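Local coordinates for dTDP-4-dehydrorhamnose 3,5-epimerase (Sulfolobus tokodaii, PDB 2B9U), which probably converts dTDP-4-dehydro-6-deoxy-glucose into dTDP-4-dehydro-rhamnose by epimerising C3' and C5' of the sugar, a step in making dTDP-L-rhamnose, at residues N7-V19 / V98-I112. Residues are numbered along the deposited sequence; the frame is centred on the assembly and turned at random.
Sequences NLGMGIILIKPKV and VKAELNEENHYMLWI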
loop_
_atom_site.group_PDB
_atom_site.type_symbol
_atom_site.label_atom_id
_atom_site.label_comp_id
_atom_site.label_asym_id
_atom_site.label_seq_id
_atom_site.Cartn_x
_atom_site.Cartn_y
_atom_site.Cartn_z
ATOM N N ASN A 7 -1.252 -13.557 17.579
ATOM C CA ASN A 7 -1.894 -12.716 18.586
ATOM C C ASN A 7 -0.867 -12.104 19.510
ATOM O O ASN A 7 -0.154 -12.825 20.208
ATOM C CB ASN A 7 -2.860 -13.529 19.461
ATOM C CG ASN A 7 -3.981 -14.168 18.676
ATOM O OD1 ASN A 7 -3.921 -14.281 17.445
ATOM N ND2 ASN A 7 -5.020 -14.612 19.393
ATOM N N LEU A 8 -0.822 -10.779 19.562
ATOM C CA LEU A 8 0.094 -10.092 20.472
ATOM C C LEU A 8 -0.588 -9.596 21.753
ATOM O O LEU A 8 0.037 -8.949 22.594
ATOM C CB LEU A 8 0.835 -8.955 19.751
ATOM C CG LEU A 8 1.599 -9.275 18.447
ATOM C CD1 LEU A 8 2.420 -8.078 18.045
ATOM C CD2 LEU A 8 2.516 -10.516 18.524
ATOM N N GLY A 9 -1.869 -9.924 21.905
ATOM C CA GLY A 9 -2.659 -9.460 23.038
ATOM C C GLY A 9 -3.600 -8.328 22.680
ATOM O O GLY A 9 -3.283 -7.494 21.831
ATOM N N MET A 10 -4.767 -8.320 23.328
ATOM C CA MET A 10 -5.741 -7.201 23.299
ATOM C C MET A 10 -6.385 -6.940 21.937
ATOM O O MET A 10 -6.955 -5.877 21.727
ATOM C CB MET A 10 -5.137 -5.876 23.811
ATOM C CG MET A 10 -4.161 -5.934 24.964
ATOM S SD MET A 10 -3.610 -4.252 25.362
ATOM C CE MET A 10 -2.006 -4.189 24.576
ATOM N N GLY A 11 -6.284 -7.890 21.014
ATOM C CA GLY A 11 -6.799 -7.706 19.659
ATOM C C GLY A 11 -5.756 -7.286 18.631
ATOM O O GLY A 11 -6.068 -7.132 17.448
ATOM N N ILE A 12 -4.514 -7.120 19.081
ATOM C CA ILE A 12 -3.393 -6.731 18.213
ATOM C C ILE A 12 -2.861 -8.010 17.571
ATOM O O ILE A 12 -2.679 -9.028 18.258
ATOM C CB ILE A 12 -2.257 -5.999 19.016
ATOM C CG1 ILE A 12 -2.803 -4.798 19.805
ATOM C CG2 ILE A 12 -1.069 -5.592 18.110
ATOM C CD1 ILE A 12 -3.207 -3.610 18.964
ATOM N N ILE A 13 -2.626 -7.960 16.257
ATOM C CA ILE A 13 -2.217 -9.128 15.508
ATOM C C ILE A 13 -1.005 -8.800 14.645
ATOM O O ILE A 13 -0.977 -7.773 13.963
ATOM C CB ILE A 13 -3.365 -9.684 14.613
ATOM C CG1 ILE A 13 -4.580 -10.093 15.471
ATOM C CG2 ILE A 13 -2.873 -10.883 13.815
ATOM C CD1 ILE A 13 -5.731 -10.716 14.707
ATOM N N LEU A 14 0.004 -9.667 14.698
ATOM C CA LEU A 14 1.151 -9.543 13.802
ATOM C C LEU A 14 0.914 -10.436 12.595
ATOM O O LEU A 14 0.577 -11.616 12.751
ATOM C CB LEU A 14 2.469 -9.918 14.510
ATOM C CG LEU A 14 3.701 -9.689 13.624
ATOM C CD1 LEU A 14 4.449 -8.430 14.046
ATOM C CD2 LEU A 14 4.594 -10.914 13.626
ATOM N N ILE A 15 1.063 -9.864 11.399
ATOM C CA ILE A 15 0.879 -10.602 10.150
ATOM C C ILE A 15 2.218 -10.803 9.449
ATOM O O ILE A 15 2.999 -9.852 9.279
ATOM C CB ILE A 15 -0.152 -9.924 9.191
ATOM C CG1 ILE A 15 -1.485 -9.718 9.888
ATOM C CG2 ILE A 15 -0.425 -10.785 7.948
ATOM C CD1 ILE A 15 -1.754 -8.299 10.243
ATOM N N LYS A 16 2.468 -12.038 9.020
ATOM C CA LYS A 16 3.743 -12.380 8.404
ATOM C C LYS A 16 3.476 -12.903 7.013
ATOM O O LYS A 16 2.876 -13.967 6.873
ATOM C CB LYS A 16 4.455 -13.462 9.208
ATOM C CG LYS A 16 4.649 -13.159 10.668
ATOM C CD LYS A 16 4.948 -14.452 11.413
ATOM C CE LYS A 16 6.176 -14.307 12.283
ATOM N NZ LYS A 16 6.680 -15.644 12.774
ATOM N N PRO A 17 3.892 -12.143 5.977
ATOM C CA PRO A 17 3.624 -12.548 4.596
ATOM C C PRO A 17 4.690 -13.478 4.029
ATOM O O PRO A 17 5.739 -13.655 4.632
ATOM C CB PRO A 17 3.593 -11.205 3.841
ATOM C CG PRO A 17 4.536 -10.302 4.614
ATOM C CD PRO A 17 4.611 -10.854 6.051
ATOM N N LYS A 18 4.437 -14.060 2.866
ATOM C CA LYS A 18 5.449 -14.882 2.226
ATOM C C LYS A 18 6.144 -14.107 1.129
ATOM O O LYS A 18 5.492 -13.572 0.240
ATOM C CB LYS A 18 4.845 -16.163 1.661
ATOM C CG LYS A 18 4.907 -17.321 2.635
ATOM C CD LYS A 18 4.990 -18.641 1.854
ATOM C CE LYS A 18 4.913 -19.805 2.792
ATOM N NZ LYS A 18 3.555 -19.925 3.380
ATOM N N VAL A 19 7.472 -14.052 1.217
ATOM C CA VAL A 19 8.295 -13.299 0.296
ATOM C C VAL A 19 9.000 -14.287 -0.652
ATOM O O VAL A 19 9.581 -15.303 -0.213
ATOM C CB VAL A 19 9.287 -12.404 1.080
ATOM C CG1 VAL A 19 10.211 -11.610 0.156
ATOM C CG2 VAL A 19 8.523 -11.475 2.045
ATOM N N VAL A 98 1.437 -2.617 23.059
ATOM C CA VAL A 98 2.213 -3.582 22.292
ATOM C C VAL A 98 3.286 -2.824 21.501
ATOM O O VAL A 98 3.018 -1.758 20.933
ATOM C CB VAL A 98 1.300 -4.441 21.344
ATOM C CG1 VAL A 98 2.123 -5.318 20.414
ATOM C CG2 VAL A 98 0.341 -5.301 22.152
ATOM N N LYS A 99 4.500 -3.371 21.511
ATOM C CA LYS A 99 5.624 -2.873 20.720
ATOM C C LYS A 99 6.012 -3.953 19.727
ATOM O O LYS A 99 5.960 -5.151 20.043
ATOM C CB LYS A 99 6.832 -2.565 21.616
ATOM C CG LYS A 99 6.652 -1.398 22.546
ATOM C CD LYS A 99 7.987 -0.997 23.132
ATOM C CE LYS A 99 7.870 0.168 24.074
ATOM N NZ LYS A 99 9.209 0.524 24.659
ATOM N N ALA A 100 6.365 -3.532 18.517
ATOM C CA ALA A 100 6.838 -4.430 17.467
ATOM C C ALA A 100 7.700 -3.656 16.472
ATOM O O ALA A 100 7.323 -2.551 16.043
ATOM C CB ALA A 100 5.663 -5.093 16.731
ATOM N N GLU A 101 8.850 -4.237 16.131
ATOM C CA GLU A 101 9.690 -3.735 15.056
ATOM C C GLU A 101 9.187 -4.223 13.711
ATOM O O GLU A 101 9.158 -5.433 13.426
ATOM C CB GLU A 101 11.167 -4.114 15.233
ATOM C CG GLU A 101 12.076 -3.258 14.322
ATOM C CD GLU A 101 13.557 -3.517 14.522
ATOM O OE1 GLU A 101 13.988 -3.835 15.663
ATOM O OE2 GLU A 101 14.297 -3.393 13.525
ATOM N N LEU A 102 8.765 -3.264 12.894
ATOM C CA LEU A 102 8.366 -3.544 11.520
ATOM C C LEU A 102 9.418 -2.909 10.648
ATOM O O LEU A 102 9.872 -1.806 10.918
ATOM C CB LEU A 102 6.961 -2.971 11.234
ATOM C CG LEU A 102 5.872 -3.346 12.249
ATOM C CD1 LEU A 102 4.576 -2.589 11.983
ATOM C CD2 LEU A 102 5.598 -4.888 12.284
ATOM N N ASN A 103 9.843 -3.633 9.623
ATOM C CA ASN A 103 10.966 -3.202 8.807
ATOM C C ASN A 103 10.915 -3.849 7.425
ATOM O O ASN A 103 10.084 -4.733 7.180
ATOM C CB ASN A 103 12.318 -3.440 9.532
ATOM C CG ASN A 103 12.557 -4.902 9.920
ATOM O OD1 ASN A 103 12.341 -5.812 9.135
ATOM N ND2 ASN A 103 13.045 -5.114 11.141
ATOM N N GLU A 104 11.789 -3.401 6.531
ATOM C CA GLU A 104 11.850 -3.946 5.182
ATOM C C GLU A 104 12.496 -5.340 5.131
ATOM O O GLU A 104 12.358 -6.040 4.134
ATOM C CB GLU A 104 12.595 -2.989 4.252
ATOM C CG GLU A 104 14.080 -2.787 4.570
ATOM C CD GLU A 104 14.731 -1.824 3.586
ATOM O OE1 GLU A 104 15.081 -0.696 3.998
ATOM O OE2 GLU A 104 14.865 -2.183 2.387
ATOM N N GLU A 105 13.210 -5.721 6.196
ATOM C CA GLU A 105 13.869 -7.041 6.280
ATOM C C GLU A 105 12.847 -8.131 6.535
ATOM O O GLU A 105 12.916 -9.196 5.930
ATOM C CB GLU A 105 14.933 -7.075 7.395
ATOM C CG GLU A 105 15.308 -8.505 7.853
ATOM C CD GLU A 105 15.991 -8.556 9.217
ATOM O OE1 GLU A 105 17.149 -8.104 9.318
ATOM O OE2 GLU A 105 15.371 -9.051 10.184
ATOM N N ASN A 106 11.917 -7.863 7.450
ATOM C CA ASN A 106 10.875 -8.830 7.793
ATOM C C ASN A 106 9.579 -8.716 6.968
ATOM O O ASN A 106 8.898 -9.723 6.739
ATOM C CB ASN A 106 10.607 -8.917 9.320
ATOM C CG ASN A 106 10.069 -7.610 9.970
ATOM O OD1 ASN A 106 9.420 -6.760 9.351
ATOM N ND2 ASN A 106 10.306 -7.497 11.279
ATOM N N HIS A 107 9.279 -7.503 6.498
ATOM C CA HIS A 107 8.003 -7.190 5.840
ATOM C C HIS A 107 6.787 -7.584 6.680
ATOM O O HIS A 107 5.716 -7.849 6.139
ATOM C CB HIS A 107 7.909 -7.817 4.437
ATOM C CG HIS A 107 8.863 -7.228 3.452
ATOM N ND1 HIS A 107 8.704 -5.962 2.928
ATOM C CD2 HIS A 107 10.001 -7.717 2.915
ATOM C CE1 HIS A 107 9.705 -5.699 2.106
ATOM N NE2 HIS A 107 10.508 -6.746 2.086
ATOM N N TYR A 108 6.959 -7.628 8.005
ATOM C CA TYR A 108 5.833 -7.878 8.923
ATOM C C TYR A 108 4.910 -6.669 9.042
ATOM O O TYR A 108 5.314 -5.504 8.802
ATOM C CB TYR A 108 6.314 -8.255 10.342
ATOM C CG TYR A 108 7.106 -9.553 10.485
ATOM C CD1 TYR A 108 7.050 -10.550 9.523
ATOM C CD2 TYR A 108 7.880 -9.779 11.616
ATOM C CE1 TYR A 108 7.769 -11.738 9.668
ATOM C CE2 TYR A 108 8.597 -10.963 11.775
ATOM C CZ TYR A 108 8.536 -11.937 10.801
ATOM O OH TYR A 108 9.259 -13.106 10.959
ATOM N N MET A 109 3.675 -6.966 9.438
ATOM C CA MET A 109 2.607 -5.987 9.562
ATOM C C MET A 109 1.982 -6.139 10.935
ATOM O O MET A 109 1.984 -7.224 11.493
ATOM C CB MET A 109 1.525 -6.248 8.506
ATOM C CG MET A 109 1.884 -5.817 7.085
ATOM S SD MET A 109 0.780 -6.583 5.885
ATOM C CE MET A 109 1.568 -8.192 5.709
ATOM N N LEU A 110 1.441 -5.047 11.454
ATOM C CA LEU A 110 0.676 -5.045 12.697
ATOM C C LEU A 110 -0.720 -4.582 12.358
ATOM O O LEU A 110 -0.899 -3.477 11.790
ATOM C CB LEU A 110 1.242 -4.014 13.667
ATOM C CG LEU A 110 1.838 -4.294 15.037
ATOM C CD1 LEU A 110 1.384 -3.169 15.951
ATOM C CD2 LEU A 110 1.454 -5.656 15.605
ATOM N N TRP A 111 -1.704 -5.404 12.723
ATOM C CA TRP A 111 -3.104 -4.987 12.714
ATOM C C TRP A 111 -3.465 -4.442 14.085
ATOM O O TRP A 111 -3.269 -5.112 15.125
ATOM C CB TRP A 111 -4.028 -6.127 12.314
ATOM C CG TRP A 111 -5.468 -5.992 12.830
ATOM C CD1 TRP A 111 -6.052 -6.729 13.826
ATOM C CD2 TRP A 111 -6.479 -5.076 12.365
ATOM N NE1 TRP A 111 -7.357 -6.330 14.012
ATOM C CE2 TRP A 111 -7.641 -5.309 13.138
ATOM C CE3 TRP A 111 -6.510 -4.069 11.383
ATOM C CZ2 TRP A 111 -8.833 -4.602 12.936
ATOM C CZ3 TRP A 111 -7.704 -3.348 11.197
ATOM C CH2 TRP A 111 -8.843 -3.623 11.970
ATOM N N ILE A 112 -3.969 -3.210 14.069
ATOM C CA ILE A 112 -4.335 -2.459 15.260
ATOM C C ILE A 112 -5.831 -2.073 15.165
ATOM O O ILE A 112 -6.197 -1.130 14.448
ATOM C CB ILE A 112 -3.495 -1.168 15.424
ATOM C CG1 ILE A 112 -1.986 -1.449 15.302
ATOM C CG2 ILE A 112 -3.856 -0.455 16.754
ATOM C CD1 ILE A 112 -1.139 -0.202 15.304
#
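Two antiparallel strands of the flattened cupin jelly roll, 12-17 and 109-112, join edge to edge here, pairing Ile13 with Trp111 and Ile15 with Met109 as hydrogen-bonded pairs. Each pair closes a ring of two backbone bonds; the shorter one of the first runs from Trp111 N to Ile13 O (2.8 Å). Leu14 and Leu110 form the non-hydrogen-bonded pair between them and project to the other face of the sheet, where strand 98-103 passes.

On that face branched aliphatic side chains close the gap between the two sheets. Leu110 CD2 lies 3.6 Å from both Leu8 CD1 and Ile12 CG2, while Leu8 CD1 also meets Val98 CG1 at 3.6 Å. Farther along, Leu14, its CG swung away from its own backbone N (chi1 -175°), splits its methyls: CD1 approaches Leu102 CD2, and CD2 one face of the Tyr108 ring. Lys16 lays its aliphatic chain over that ring in a CH-pi contact, CG 4.0 Å from the centroid, and its amine goes on to a salt bridge with Glu6; a long, flexible cation suits this partly exposed place.

On the opposite face Ile13 CG1 touches the indole edge of Trp111 at CD1 (4.0 Å), Ile15 CD1 packs on Trp111 CB, and the thioether methyl CE of Met109 bends round to Pro17 CG (3.8 Å).

Strand 3-9 flanks 12-17 on its other side, and 70-75 does the same for 109-112, whereas 98-103 is bonded to 79-86 in the second sheet; the loop through His107, which packs on Met49 of the second subunit, links the two layers.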